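PDB 6ICL: methylxanthine N3-demethylase NdmB from Pseudomonas putida, which catalyses the N3-demethylation of theobromine and related methylxanthines, a Rieske non-heme iron oxygenase reaction that uses NADH and oxygen and releases formaldehyde. Local coordinates for residues A[40-45]-A[144-149]; A[62-67]-A[149-154]; A[72-77]-A[140-145]. All blocks are in the same frame, centred on the assembly; numbering follows the deposited sequence.

Contact 1: residues A[40-45]-A[144-149]; sequences VCTLNE and YDIVWV
Asp145 O reaches past the end of a beta pairing to take the N-H of Leu43, the first residue of a helix. The bond is straight and 2.9 Å long from Leu43 N to Asp145 O, yet the donor stands 51° out of the carbonyl plane. This is the edge of the Rieske domain's six-stranded antiparallel sheet, where strand 37-42 pairs with strand 146-150 and then turns directly into helix 43-48. A water bridges Asn44 N and the same Asp145 O, so two donors tie this carbonyl to the opening turn of the helix. Thr42 is the N-cap and forms a capping box with Glu45: Glu45 N bonds to Thr42 OG1, and Thr42 N to Glu45 OE2, each at 3.0 Å. Threonine fits the junction, since its branched carbon favours a strand and its hydroxyl can cap a helix. Farther back along strand 37-42, Val40 N gives to Val147 O at 2.8 Å and Val147 N to Cys41 O at 2.7 Å. Val147 divides its methyls. With CG1 opposite the backbone N (chi1 -176°), that branch meets Val40 CG2, while CG2 of Val147 lies 3.8 Å from SG of Cys41. Beta-branched valines suit a buried strand such as this. Leu68 of strand 64-71 packs on Val40, Cys41 and Val147, whereas Thr42 and Ile146 both touch Phe288 of the C-terminal domain's sheet. At the far end of the seam Val40 and Val149 cross at about a right angle, CG2 of Val40 3.8 Å from CG2 of Val149.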
ATOM      1  N   VAL A  40      21.843  -3.221  23.084  1.00 30.63           N
ATOM      2  CA  VAL A  40      21.633  -3.027  21.654  1.00 31.35           C
ATOM      3  C   VAL A  40      20.603  -3.993  21.072  1.00 35.09           C
ATOM      4  O   VAL A  40      19.925  -3.631  20.100  1.00 34.35           O
ATOM      5  CB  VAL A  40      22.961  -3.107  20.885  1.00 35.59           C
ATOM      6  CG1 VAL A  40      23.834  -1.880  21.220  1.00 33.10           C
ATOM      7  CG2 VAL A  40      23.680  -4.446  21.187  1.00 30.50           C
ATOM      8  N   CYS A  41      20.421  -5.176  21.648  1.00 30.64           N
ATOM      9  CA  CYS A  41      19.347  -6.062  21.217  1.00 31.91           C
ATOM     10  C   CYS A  41      19.220  -7.167  22.257  1.00 33.70           C
ATOM     11  O   CYS A  41      20.107  -7.360  23.089  1.00 32.22           O
ATOM     12  CB  CYS A  41      19.623  -6.652  19.818  1.00 34.93           C
ATOM     13  SG  CYS A  41      21.172  -7.631  19.763  1.00 35.03           S
ATOM     14  N   THR A  42      18.090  -7.862  22.230  1.00 35.22           N
ATOM     15  CA  THR A  42      18.002  -9.051  23.056  1.00 32.84           C
ATOM     16  C   THR A  42      18.787 -10.171  22.384  1.00 37.58           C
ATOM     17  O   THR A  42      19.087 -10.119  21.187  1.00 30.79           O
ATOM     18  CB  THR A  42      16.553  -9.472  23.275  1.00 32.49           C
ATOM     19  OG1 THR A  42      15.995  -9.943  22.034  1.00 32.70           O
ATOM     20  CG2 THR A  42      15.725  -8.281  23.791  1.00 33.28           C
ATOM     21  N   LEU A  43      19.147 -11.176  23.179  1.00 34.52           N
ATOM     22  CA  LEU A  43      19.837 -12.333  22.634  1.00 35.43           C
ATOM     23  C   LEU A  43      18.997 -13.006  21.550  1.00 33.42           C
ATOM     24  O   LEU A  43      19.504 -13.338  20.470  1.00 32.01           O
ATOM     25  CB  LEU A  43      20.162 -13.302  23.775  1.00 35.43           C
ATOM     26  CG  LEU A  43      20.975 -14.530  23.399  1.00 39.08           C
ATOM     27  CD1 LEU A  43      22.222 -14.080  22.650  1.00 33.95           C
ATOM     28  CD2 LEU A  43      21.337 -15.305  24.691  1.00 32.27           C
ATOM     29  N   ASN A  44      17.701 -13.183  21.815  1.00 32.68           N
ATOM     30  CA  ASN A  44      16.798 -13.740  20.813  1.00 35.11           C
ATOM     31  C   ASN A  44      16.801 -12.911  19.531  1.00 39.42           C
ATOM     32  O   ASN A  44      16.884 -13.458  18.415  1.00 30.44           O
ATOM     33  CB  ASN A  44      15.392 -13.816  21.388  1.00 34.65           C
ATOM     34  CG  ASN A  44      14.509 -14.716  20.587  1.00 46.10           C
ATOM     35  OD1 ASN A  44      13.702 -14.253  19.773  1.00 46.99           O
ATOM     36  ND2 ASN A  44      14.673 -16.023  20.780  1.00 46.79           N
ATOM     37  N   GLU A  45      16.680 -11.583  19.667  1.00 33.64           N
ATOM     38  CA  GLU A  45      16.771 -10.708  18.502  1.00 34.49           C
ATOM     39  C   GLU A  45      18.073 -10.924  17.740  1.00 37.09           C
ATOM     40  O   GLU A  45      18.088 -10.937  16.503  1.00 34.36           O
ATOM     41  CB  GLU A  45      16.633  -9.239  18.930  1.00 32.76           C
ATOM     42  CG  GLU A  45      15.176  -8.806  19.114  1.00 36.02           C
ATOM     43  CD  GLU A  45      15.027  -7.493  19.883  1.00 36.64           C
ATOM     44  OE1 GLU A  45      13.875  -7.090  20.120  1.00 37.06           O
ATOM     45  OE2 GLU A  45      16.054  -6.876  20.257  1.00 36.57           O
ATOM     46  N   TYR A 144      21.444 -11.019  31.300  1.00 35.29           N
ATOM     47  CA  TYR A 144      19.985 -11.090  31.348  1.00 37.36           C
ATOM     48  C   TYR A 144      19.382 -11.352  29.964  1.00 39.54           C
ATOM     49  O   TYR A 144      18.286 -10.863  29.653  1.00 36.22           O
ATOM     50  CB  TYR A 144      19.348  -9.827  31.943  1.00 38.08           C
ATOM     51  CG  TYR A 144      20.128  -9.097  33.016  1.00 40.04           C
ATOM     52  CD1 TYR A 144      20.450  -9.706  34.235  1.00 38.69           C
ATOM     53  CD2 TYR A 144      20.514  -7.776  32.819  1.00 37.97           C
ATOM     54  CE1 TYR A 144      21.136  -9.004  35.237  1.00 40.88           C
ATOM     55  CE2 TYR A 144      21.208  -7.079  33.796  1.00 39.34           C
ATOM     56  CZ  TYR A 144      21.517  -7.686  35.003  1.00 41.64           C
ATOM     57  OH  TYR A 144      22.193  -6.945  35.956  1.00 38.68           O
ATOM     58  N   ASP A 145      20.096 -12.113  29.132  1.00 35.88           N
ATOM     59  CA  ASP A 145      19.671 -12.434  27.768  1.00 38.37           C
ATOM     60  C   ASP A 145      19.503 -11.176  26.927  1.00 37.27           C
ATOM     61  O   ASP A 145      18.644 -11.104  26.042  1.00 36.56           O
ATOM     62  CB  ASP A 145      18.395 -13.282  27.761  1.00 36.55           C
ATOM     63  CG  ASP A 145      18.641 -14.693  28.312  1.00 46.72           C
ATOM     64  OD1 ASP A 145      19.817 -15.145  28.272  1.00 44.14           O
ATOM     65  OD2 ASP A 145      17.673 -15.335  28.789  1.00 50.53           O
ATOM     66  N   ILE A 146      20.349 -10.184  27.195  1.00 36.53           N
ATOM     67  CA  ILE A 146      20.405  -8.954  26.423  1.00 35.25           C
ATOM     68  C   ILE A 146      21.853  -8.705  26.035  1.00 35.35           C
ATOM     69  O   ILE A 146      22.764  -9.037  26.800  1.00 32.58           O
ATOM     70  CB  ILE A 146      19.816  -7.784  27.234  1.00 34.99           C
ATOM     71  CG1 ILE A 146      18.286  -7.915  27.269  1.00 34.45           C
ATOM     72  CG2 ILE A 146      20.262  -6.449  26.656  1.00 32.68           C
ATOM     73  CD1 ILE A 146      17.587  -6.883  28.162  1.00 34.49           C
ATOM     74  N   VAL A 147      22.074  -8.164  24.834  1.00 33.81           N
ATOM     75  CA  VAL A 147      23.411  -7.818  24.360  1.00 32.62           C
ATOM     76  C   VAL A 147      23.732  -6.369  24.721  1.00 36.17           C
ATOM     77  O   VAL A 147      23.036  -5.441  24.289  1.00 35.22           O
ATOM     78  CB  VAL A 147      23.534  -8.034  22.846  1.00 33.59           C
ATOM     79  CG1 VAL A 147      24.972  -7.766  22.385  1.00 29.44           C
ATOM     80  CG2 VAL A 147      23.085  -9.445  22.474  1.00 33.74           C
ATOM     81  N   TRP A 148      24.814  -6.177  25.479  1.00 35.37           N
ATOM     82  CA  TRP A 148      25.259  -4.877  25.969  1.00 31.81           C
ATOM     83  C   TRP A 148      26.563  -4.499  25.294  1.00 32.69           C
ATOM     84  O   TRP A 148      27.436  -5.347  25.078  1.00 35.74           O
ATOM     85  CB  TRP A 148      25.485  -4.907  27.486  1.00 34.17           C
ATOM     86  CG  TRP A 148      24.295  -5.292  28.240  1.00 31.02           C
ATOM     87  CD1 TRP A 148      23.878  -6.562  28.543  1.00 34.70           C
ATOM     88  CD2 TRP A 148      23.326  -4.408  28.784  1.00 31.93           C
ATOM     89  NE1 TRP A 148      22.707  -6.517  29.261  1.00 32.15           N
ATOM     90  CE2 TRP A 148      22.348  -5.200  29.422  1.00 32.11           C
ATOM     91  CE3 TRP A 148      23.191  -3.013  28.805  1.00 31.99           C
ATOM     92  CZ2 TRP A 148      21.243  -4.645  30.059  1.00 32.07           C
ATOM     93  CZ3 TRP A 148      22.109  -2.465  29.446  1.00 30.88           C
ATOM     94  CH2 TRP A 148      21.143  -3.276  30.066  1.00 30.29           C
ATOM     95  N   VAL A 149      26.703  -3.227  24.976  1.00 33.65           N
ATOM     96  CA  VAL A 149      27.905  -2.700  24.360  1.00 31.77           C
ATOM     97  C   VAL A 149      28.315  -1.440  25.115  1.00 36.52           C
ATOM     98  O   VAL A 149      27.471  -0.617  25.482  1.00 35.67           O
ATOM     99  CB  VAL A 149      27.698  -2.376  22.862  1.00 33.66           C
ATOM    100  CG1 VAL A 149      28.968  -1.763  22.262  1.00 33.76           C
ATOM    101  CG2 VAL A 149      27.255  -3.619  22.073  1.00 32.85           C
TER
HETATM  102  O   HOH W   1      16.529 -12.842  24.560  1.00 34.37           O

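Contact 2: residues A[62-67]-A[149-154]; sequences LGEKLV and VRLDNS
In the six-stranded antiparallel sheet of the Rieske domain, side chains of strand 64-71 and of the turn before it meet those of strand 146-150 and the loop after it: Leu66 and Leu62 face Val149 and Leu151. The backbones stay well apart, the CA atoms of Leu62 and Leu151 being 9.1 Å from each other, and no hydrogen bond joins the segments: side chains alone span the distance, with Leu66, Val149 and Leu151 buried. Leu151 does most of this work by spreading its two methyls. CD1 rests against the methylene CG of Glu64 at 4.0 Å and against CD1 of Leu62, whose side chain slides past in the opposite direction. The other methyl, CD2 of Leu151, meets CD2 of Leu66 at 4.2 Å, the two leucines crossing at a slant. Leu66 and Val149 instead meet tip to tip, CD1 of Leu66 4.0 Å from CG1 of Val149. With an alanine at Leu151 both methyls are gone, and the ends of Leu62 and Leu66 would probably be left facing a gap between the two segments. Glu64 can share this apolar patch because its chain bends about the CB-CG bond (chi2 -87°): the methylene stays on Leu151 while the carboxylate leaves to form a salt bridge with Arg34. Beyond Leu151 the loop is shaped by an Asx turn, in which Asp152 OD1 accepts from Ser154 N at 2.6 Å and from Ser154 OG through its syn lone pair. Around the apolar cluster, Phe138 of strand 137-143 packs on Leu66, Val149 and Leu151, and Leu61 of strand 57-61 touches Leu66 and Val149.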
ATOM      1  N   LEU A  62      24.217   5.303  19.714  1.00 35.69           N
ATOM      2  CA  LEU A  62      24.756   6.657  19.801  1.00 38.54           C
ATOM      3  C   LEU A  62      25.143   7.163  18.420  1.00 36.17           C
ATOM      4  O   LEU A  62      26.147   7.849  18.248  1.00 34.07           O
ATOM      5  CB  LEU A  62      25.943   6.722  20.776  1.00 34.87           C
ATOM      6  CG  LEU A  62      25.563   6.553  22.253  1.00 35.38           C
ATOM      7  CD1 LEU A  62      26.807   6.432  23.138  1.00 37.44           C
ATOM      8  CD2 LEU A  62      24.708   7.715  22.707  1.00 36.78           C
ATOM      9  N   GLY A  63      24.328   6.831  17.421  1.00 32.20           N
ATOM     10  CA  GLY A  63      24.607   7.247  16.066  1.00 37.43           C
ATOM     11  C   GLY A  63      25.621   6.392  15.340  1.00 40.11           C
ATOM     12  O   GLY A  63      25.772   6.546  14.124  1.00 41.34           O
ATOM     13  N   GLU A  64      26.314   5.488  16.032  1.00 36.22           N
ATOM     14  CA  GLU A  64      27.321   4.640  15.408  1.00 37.96           C
ATOM     15  C   GLU A  64      26.683   3.374  14.860  1.00 36.33           C
ATOM     16  O   GLU A  64      25.864   2.739  15.530  1.00 36.16           O
ATOM     17  CB  GLU A  64      28.416   4.231  16.399  1.00 38.70           C
ATOM     18  CG  GLU A  64      28.925   5.337  17.278  1.00 43.54           C
ATOM     19  CD  GLU A  64      30.046   6.116  16.650  1.00 54.49           C
ATOM     20  OE1 GLU A  64      30.676   6.908  17.379  1.00 60.98           O
ATOM     21  OE2 GLU A  64      30.303   5.946  15.437  1.00 58.04           O
ATOM     22  N   LYS A  65      27.112   2.983  13.668  1.00 31.15           N
ATOM     23  CA  LYS A  65      26.703   1.726  13.069  1.00 34.98           C
ATOM     24  C   LYS A  65      27.684   0.638  13.496  1.00 33.45           C
ATOM     25  O   LYS A  65      28.885   0.731  13.217  1.00 35.55           O
ATOM     26  CB  LYS A  65      26.642   1.871  11.547  1.00 36.14           C
ATOM     27  CG  LYS A  65      25.888   3.148  11.121  1.00 39.53           C
ATOM     28  CD  LYS A  65      25.179   3.032   9.768  1.00 49.37           C
ATOM     29  CE  LYS A  65      26.070   2.557   8.638  1.00 44.90           C
ATOM     30  NZ  LYS A  65      25.461   2.887   7.306  1.00 52.47           N
ATOM     31  N   LEU A  66      27.171  -0.377  14.170  1.00 31.52           N
ATOM     32  CA  LEU A  66      27.950  -1.473  14.732  1.00 34.03           C
ATOM     33  C   LEU A  66      27.510  -2.769  14.081  1.00 37.06           C
ATOM     34  O   LEU A  66      26.350  -2.910  13.685  1.00 30.77           O
ATOM     35  CB  LEU A  66      27.730  -1.621  16.266  1.00 29.07           C
ATOM     36  CG  LEU A  66      27.890  -0.375  17.171  1.00 34.25           C
ATOM     37  CD1 LEU A  66      27.668  -0.750  18.636  1.00 30.03           C
ATOM     38  CD2 LEU A  66      29.245   0.261  16.995  1.00 34.53           C
ATOM     39  N   VAL A  67      28.424  -3.735  14.021  1.00 32.14           N
ATOM     40  CA  VAL A  67      28.087  -5.101  13.633  1.00 30.46           C
ATOM     41  C   VAL A  67      28.279  -6.002  14.845  1.00 31.68           C
ATOM     42  O   VAL A  67      29.266  -5.868  15.580  1.00 32.53           O
ATOM     43  CB  VAL A  67      28.924  -5.579  12.428  1.00 31.58           C
ATOM     44  CG1 VAL A  67      30.434  -5.385  12.690  1.00 34.81           C
ATOM     45  CG2 VAL A  67      28.597  -7.034  12.093  1.00 31.58           C
ATOM     46  N   VAL A 149      26.703  -3.227  24.976  1.00 33.65           N
ATOM     47  CA  VAL A 149      27.905  -2.700  24.360  1.00 31.77           C
ATOM     48  C   VAL A 149      28.315  -1.440  25.115  1.00 36.52           C
ATOM     49  O   VAL A 149      27.471  -0.617  25.482  1.00 35.67           O
ATOM     50  CB  VAL A 149      27.698  -2.376  22.862  1.00 33.66           C
ATOM     51  CG1 VAL A 149      28.968  -1.763  22.262  1.00 33.76           C
ATOM     52  CG2 VAL A 149      27.255  -3.619  22.073  1.00 32.85           C
ATOM     53  N   ARG A 150      29.621  -1.284  25.320  1.00 35.62           N
ATOM     54  CA  ARG A 150      30.203  -0.060  25.854  1.00 39.30           C
ATOM     55  C   ARG A 150      31.241   0.427  24.858  1.00 40.10           C
ATOM     56  O   ARG A 150      32.192  -0.293  24.545  1.00 38.85           O
ATOM     57  CB  ARG A 150      30.830  -0.287  27.235  1.00 41.31           C
ATOM     58  CG  ARG A 150      31.543   0.973  27.778  1.00 45.18           C
ATOM     59  CD  ARG A 150      32.016   0.769  29.212  1.00 43.52           C
ATOM     60  NE  ARG A 150      33.037  -0.268  29.316  1.00 44.53           N
ATOM     61  CZ  ARG A 150      33.573  -0.679  30.467  1.00 51.23           C
ATOM     62  NH1 ARG A 150      33.177  -0.150  31.627  1.00 46.28           N
ATOM     63  NH2 ARG A 150      34.497  -1.634  30.463  1.00 39.86           N
ATOM     64  N   LEU A 151      31.037   1.639  24.338  1.00 40.21           N
ATOM     65  CA  LEU A 151      31.883   2.122  23.266  1.00 36.78           C
ATOM     66  C   LEU A 151      33.243   2.580  23.753  1.00 41.73           C
ATOM     67  O   LEU A 151      34.209   2.535  22.983  1.00 41.60           O
ATOM     68  CB  LEU A 151      31.203   3.271  22.534  1.00 37.54           C
ATOM     69  CG  LEU A 151      29.956   2.868  21.753  1.00 38.35           C
ATOM     70  CD1 LEU A 151      29.392   4.100  21.048  1.00 38.23           C
ATOM     71  CD2 LEU A 151      30.291   1.741  20.755  1.00 34.51           C
ATOM     72  N   ASP A 152      33.343   3.057  24.989  1.00 41.81           N
ATOM     73  CA  ASP A 152      34.595   3.621  25.472  1.00 46.23           C
ATOM     74  C   ASP A 152      34.921   3.056  26.843  1.00 42.99           C
ATOM     75  O   ASP A 152      34.149   3.229  27.795  1.00 42.11           O
ATOM     76  CB  ASP A 152      34.569   5.151  25.514  1.00 47.26           C
ATOM     77  CG  ASP A 152      35.968   5.733  25.685  1.00 48.20           C
ATOM     78  OD1 ASP A 152      36.765   5.114  26.394  1.00 44.28           O
ATOM     79  OD2 ASP A 152      36.294   6.771  25.087  1.00 49.85           O
ATOM     80  N   ASN A 153      36.087   2.399  26.903  1.00 45.76           N
ATOM     81  CA  ASN A 153      36.758   1.762  28.030  1.00 52.17           C
ATOM     82  C   ASN A 153      37.537   2.706  28.927  1.00 51.08           C
ATOM     83  O   ASN A 153      37.842   2.323  30.062  1.00 50.17           O
ATOM     84  CB  ASN A 153      37.802   0.768  27.502  1.00 51.87           C
ATOM     85  CG  ASN A 153      37.411  -0.602  27.750  1.00 50.89           C
ATOM     86  OD1 ASN A 153      36.453  -0.822  28.477  1.00 61.58           O
ATOM     87  ND2 ASN A 153      38.113  -1.556  27.165  1.00 54.01           N
ATOM     88  N   SER A 154      37.928   3.877  28.411  1.00 50.68           N
ATOM     89  CA  SER A 154      39.031   4.644  28.985  1.00 53.37           C
ATOM     90  C   SER A 154      38.872   4.878  30.481  1.00 56.13           C
ATOM     91  O   SER A 154      39.851   4.804  31.231  1.00 60.45           O
ATOM     92  CB  SER A 154      39.155   5.987  28.272  1.00 53.86           C
ATOM     93  OG  SER A 154      39.455   5.817  26.908  1.00 62.18           O
TER

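Contact 3: residues A[72-77]-A[140-145]; sequences NSKIIA and CEVKYD
Ile75 and Ala77 form two bumps with a hollow between them, and the Cys140 side chain settles into it. Strands 74-79 and 137-143 are neighbours in the antiparallel sheet of the Rieske domain, but here they splay apart: the N-to-C directions of the short segments make 132°, well off the 180° of a strictly antiparallel pair, and side chains fill the wedge. The backbone bond of Ala77 is with Phe138, just outside. Where the strands are nearer, CB of Ala77 lies 3.9 Å from CB of Cys140; the small methyl lets the chains come close. SG is anti to the backbone N of Cys140 (chi1 178°), which brings it to 4.0 Å from CG2 of Ile75. Farther along, where the wedge is wider, longer groups bridge the distance: Ile75 sends CD1 across Val142 at about a right angle, 3.7 Å from CG2 of Val142. Leu43 of helix 43-48 also packs on both of these residues. At the more exposed side Lys74, bent about three successive bonds, reaches across, and its NZ lies beside CG2 of Val142. Its chain crosses Glu141 nearly square on; the opposite charges are near but do not touch, Lys74 NZ standing 5.3 Å from Glu141 OE1.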
ATOM      1  N   ASN A  72      33.408 -17.904  17.887  1.00 46.62           N
ATOM      2  CA  ASN A  72      33.944 -18.815  18.902  1.00 44.25           C
ATOM      3  C   ASN A  72      33.175 -18.675  20.206  1.00 46.80           C
ATOM      4  O   ASN A  72      33.754 -18.489  21.276  1.00 47.63           O
ATOM      5  CB  ASN A  72      35.433 -18.561  19.129  1.00 44.42           C
ATOM      6  CG  ASN A  72      36.209 -18.476  17.829  1.00 43.09           C
ATOM      7  OD1 ASN A  72      36.174 -19.407  17.031  1.00 47.60           O
ATOM      8  ND2 ASN A  72      36.888 -17.353  17.597  1.00 41.92           N
ATOM      9  N   SER A  73      31.846 -18.712  20.095  1.00 41.48           N
ATOM     10  CA  SER A  73      30.897 -18.672  21.204  1.00 45.98           C
ATOM     11  C   SER A  73      30.824 -17.331  21.930  1.00 43.49           C
ATOM     12  O   SER A  73      30.113 -17.231  22.939  1.00 45.05           O
ATOM     13  CB  SER A  73      31.187 -19.772  22.228  1.00 50.76           C
ATOM     14  OG  SER A  73      31.173 -21.025  21.581  1.00 54.71           O
ATOM     15  N   LYS A  74      31.515 -16.290  21.465  1.00 40.15           N
ATOM     16  CA  LYS A  74      31.347 -14.973  22.065  1.00 42.32           C
ATOM     17  C   LYS A  74      30.887 -13.955  21.026  1.00 41.08           C
ATOM     18  O   LYS A  74      31.476 -13.836  19.942  1.00 34.35           O
ATOM     19  CB  LYS A  74      32.633 -14.447  22.721  1.00 44.08           C
ATOM     20  CG  LYS A  74      32.404 -13.745  24.111  1.00 50.33           C
ATOM     21  CD  LYS A  74      31.311 -12.615  24.116  1.00 59.24           C
ATOM     22  CE  LYS A  74      30.017 -12.914  24.983  1.00 56.58           C
ATOM     23  NZ  LYS A  74      28.876 -13.732  24.331  1.00 44.24           N
ATOM     24  N   ILE A  75      29.891 -13.170  21.412  1.00 39.37           N
ATOM     25  CA  ILE A  75      29.388 -12.094  20.574  1.00 38.60           C
ATOM     26  C   ILE A  75      30.327 -10.913  20.673  1.00 38.65           C
ATOM     27  O   ILE A  75      30.661 -10.448  21.768  1.00 41.03           O
ATOM     28  CB  ILE A  75      27.969 -11.705  20.993  1.00 39.49           C
ATOM     29  CG1 ILE A  75      27.067 -12.933  20.956  1.00 34.81           C
ATOM     30  CG2 ILE A  75      27.423 -10.604  20.076  1.00 33.76           C
ATOM     31  CD1 ILE A  75      25.647 -12.600  21.361  1.00 38.28           C
ATOM     32  N   ILE A  76      30.772 -10.439  19.529  1.00 37.06           N
ATOM     33  CA  ILE A  76      31.613  -9.270  19.459  1.00 36.00           C
ATOM     34  C   ILE A  76      30.784  -8.143  18.865  1.00 40.82           C
ATOM     35  O   ILE A  76      29.759  -8.359  18.207  1.00 40.99           O
ATOM     36  CB  ILE A  76      32.865  -9.546  18.604  1.00 41.38           C
ATOM     37  CG1 ILE A  76      32.427  -9.814  17.173  1.00 42.28           C
ATOM     38  CG2 ILE A  76      33.592 -10.780  19.124  1.00 38.43           C
ATOM     39  CD1 ILE A  76      33.285  -9.160  16.128  1.00 41.00           C
ATOM     40  N   ALA A  77      31.236  -6.925  19.112  1.00 38.08           N
ATOM     41  CA  ALA A  77      30.656  -5.723  18.541  1.00 32.72           C
ATOM     42  C   ALA A  77      31.800  -4.964  17.896  1.00 36.82           C
ATOM     43  O   ALA A  77      32.848  -4.771  18.520  1.00 40.01           O
ATOM     44  CB  ALA A  77      29.951  -4.866  19.615  1.00 30.20           C
ATOM     45  N   CYS A 140      31.547  -5.839  24.872  1.00 36.28           N
ATOM     46  CA  CYS A 140      30.295  -6.465  24.480  1.00 39.38           C
ATOM     47  C   CYS A 140      30.114  -7.701  25.334  1.00 34.54           C
ATOM     48  O   CYS A 140      31.001  -8.551  25.370  1.00 43.79           O
ATOM     49  CB  CYS A 140      30.295  -6.824  22.968  1.00 33.98           C
ATOM     50  SG  CYS A 140      28.778  -7.660  22.388  1.00 40.90           S
ATOM     51  N   GLU A 141      28.991  -7.780  26.043  1.00 39.39           N
ATOM     52  CA  GLU A 141      28.719  -8.894  26.944  1.00 41.59           C
ATOM     53  C   GLU A 141      27.222  -9.148  26.956  1.00 38.34           C
ATOM     54  O   GLU A 141      26.427  -8.212  26.862  1.00 41.11           O
ATOM     55  CB  GLU A 141      29.189  -8.621  28.394  1.00 41.73           C
ATOM     56  CG  GLU A 141      30.689  -8.281  28.578  1.00 49.08           C
ATOM     57  CD  GLU A 141      31.653  -9.426  28.181  1.00 55.95           C
ATOM     58  OE1 GLU A 141      31.181 -10.570  27.959  1.00 55.14           O
ATOM     59  OE2 GLU A 141      32.882  -9.167  28.062  1.00 58.56           O
ATOM     60  N   VAL A 142      26.846 -10.415  27.089  1.00 35.37           N
ATOM     61  CA  VAL A 142      25.447 -10.812  27.219  1.00 38.15           C
ATOM     62  C   VAL A 142      25.100 -10.904  28.703  1.00 38.77           C
ATOM     63  O   VAL A 142      25.755 -11.623  29.461  1.00 37.52           O
ATOM     64  CB  VAL A 142      25.182 -12.148  26.502  1.00 40.00           C
ATOM     65  CG1 VAL A 142      23.736 -12.614  26.741  1.00 38.07           C
ATOM     66  CG2 VAL A 142      25.435 -12.012  25.007  1.00 37.00           C
ATOM     67  N   LYS A 143      24.065 -10.189  29.128  1.00 37.69           N
ATOM     68  CA  LYS A 143      23.616 -10.326  30.505  1.00 36.82           C
ATOM     69  C   LYS A 143      22.109 -10.164  30.531  1.00 37.59           C
ATOM     70  O   LYS A 143      21.567  -9.298  29.851  1.00 37.03           O
ATOM     71  CB  LYS A 143      24.286  -9.301  31.426  1.00 41.85           C
ATOM     72  CG  LYS A 143      24.162  -9.643  32.924  1.00 39.46           C
ATOM     73  CD  LYS A 143      25.015  -8.710  33.769  1.00 38.67           C
ATOM     74  CE  LYS A 143      24.998  -9.119  35.238  1.00 45.70           C
ATOM     75  NZ  LYS A 143      25.949  -8.242  36.004  1.00 48.06           N
ATOM     76  N   TYR A 144      21.444 -11.019  31.300  1.00 35.29           N
ATOM     77  CA  TYR A 144      19.985 -11.090  31.348  1.00 37.36           C
ATOM     78  C   TYR A 144      19.382 -11.352  29.964  1.00 39.54           C
ATOM     79  O   TYR A 144      18.286 -10.863  29.653  1.00 36.22           O
ATOM     80  CB  TYR A 144      19.348  -9.827  31.943  1.00 38.08           C
ATOM     81  CG  TYR A 144      20.128  -9.097  33.016  1.00 40.04           C
ATOM     82  CD1 TYR A 144      20.450  -9.706  34.235  1.00 38.69           C
ATOM     83  CD2 TYR A 144      20.514  -7.776  32.819  1.00 37.97           C
ATOM     84  CE1 TYR A 144      21.136  -9.004  35.237  1.00 40.88           C
ATOM     85  CE2 TYR A 144      21.208  -7.079  33.796  1.00 39.34           C
ATOM     86  CZ  TYR A 144      21.517  -7.686  35.003  1.00 41.64           C
ATOM     87  OH  TYR A 144      22.193  -6.945  35.956  1.00 38.68           O
ATOM     88  N   ASP A 145      20.096 -12.113  29.132  1.00 35.88           N
ATOM     89  CA  ASP A 145      19.671 -12.434  27.768  1.00 38.37           C
ATOM     90  C   ASP A 145      19.503 -11.176  26.927  1.00 37.27           C
ATOM     91  O   ASP A 145      18.644 -11.104  26.042  1.00 36.56           O
ATOM     92  CB  ASP A 145      18.395 -13.282  27.761  1.00 36.55           C
ATOM     93  CG  ASP A 145      18.641 -14.693  28.312  1.00 46.72           C
ATOM     94  OD1 ASP A 145      19.817 -15.145  28.272  1.00 44.14           O
ATOM     95  OD2 ASP A 145      17.673 -15.335  28.789  1.00 50.53           O
TER
HETATM   96  O   HOH W   2      33.266  -9.350  22.936  1.00 47.53           O

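Overall arrangement
The three contacts belong to one antiparallel sheet of the Rieske domain. Contacts 1 and 3 lie about 8 Å apart between centres, and contact 2 is about 14 Å from each. Contacts 1 and 2 share Val149 and strand 146-150; contacts 1 and 3 share the turn at Tyr144 and Asp145, beside which Trp148 N probably bonds to Glu141 O. Along the chain the segments run 40-45, 62-67, 72-77, 140-145, 144-149 and 149-154, so contacts 1 and 2 interleave while contact 3 nests inside the loop closed by contact 2. The chain between 77 and 140 carries the [2Fe-2S] pocket, so contact 3 joins the two strands flanking that excursion.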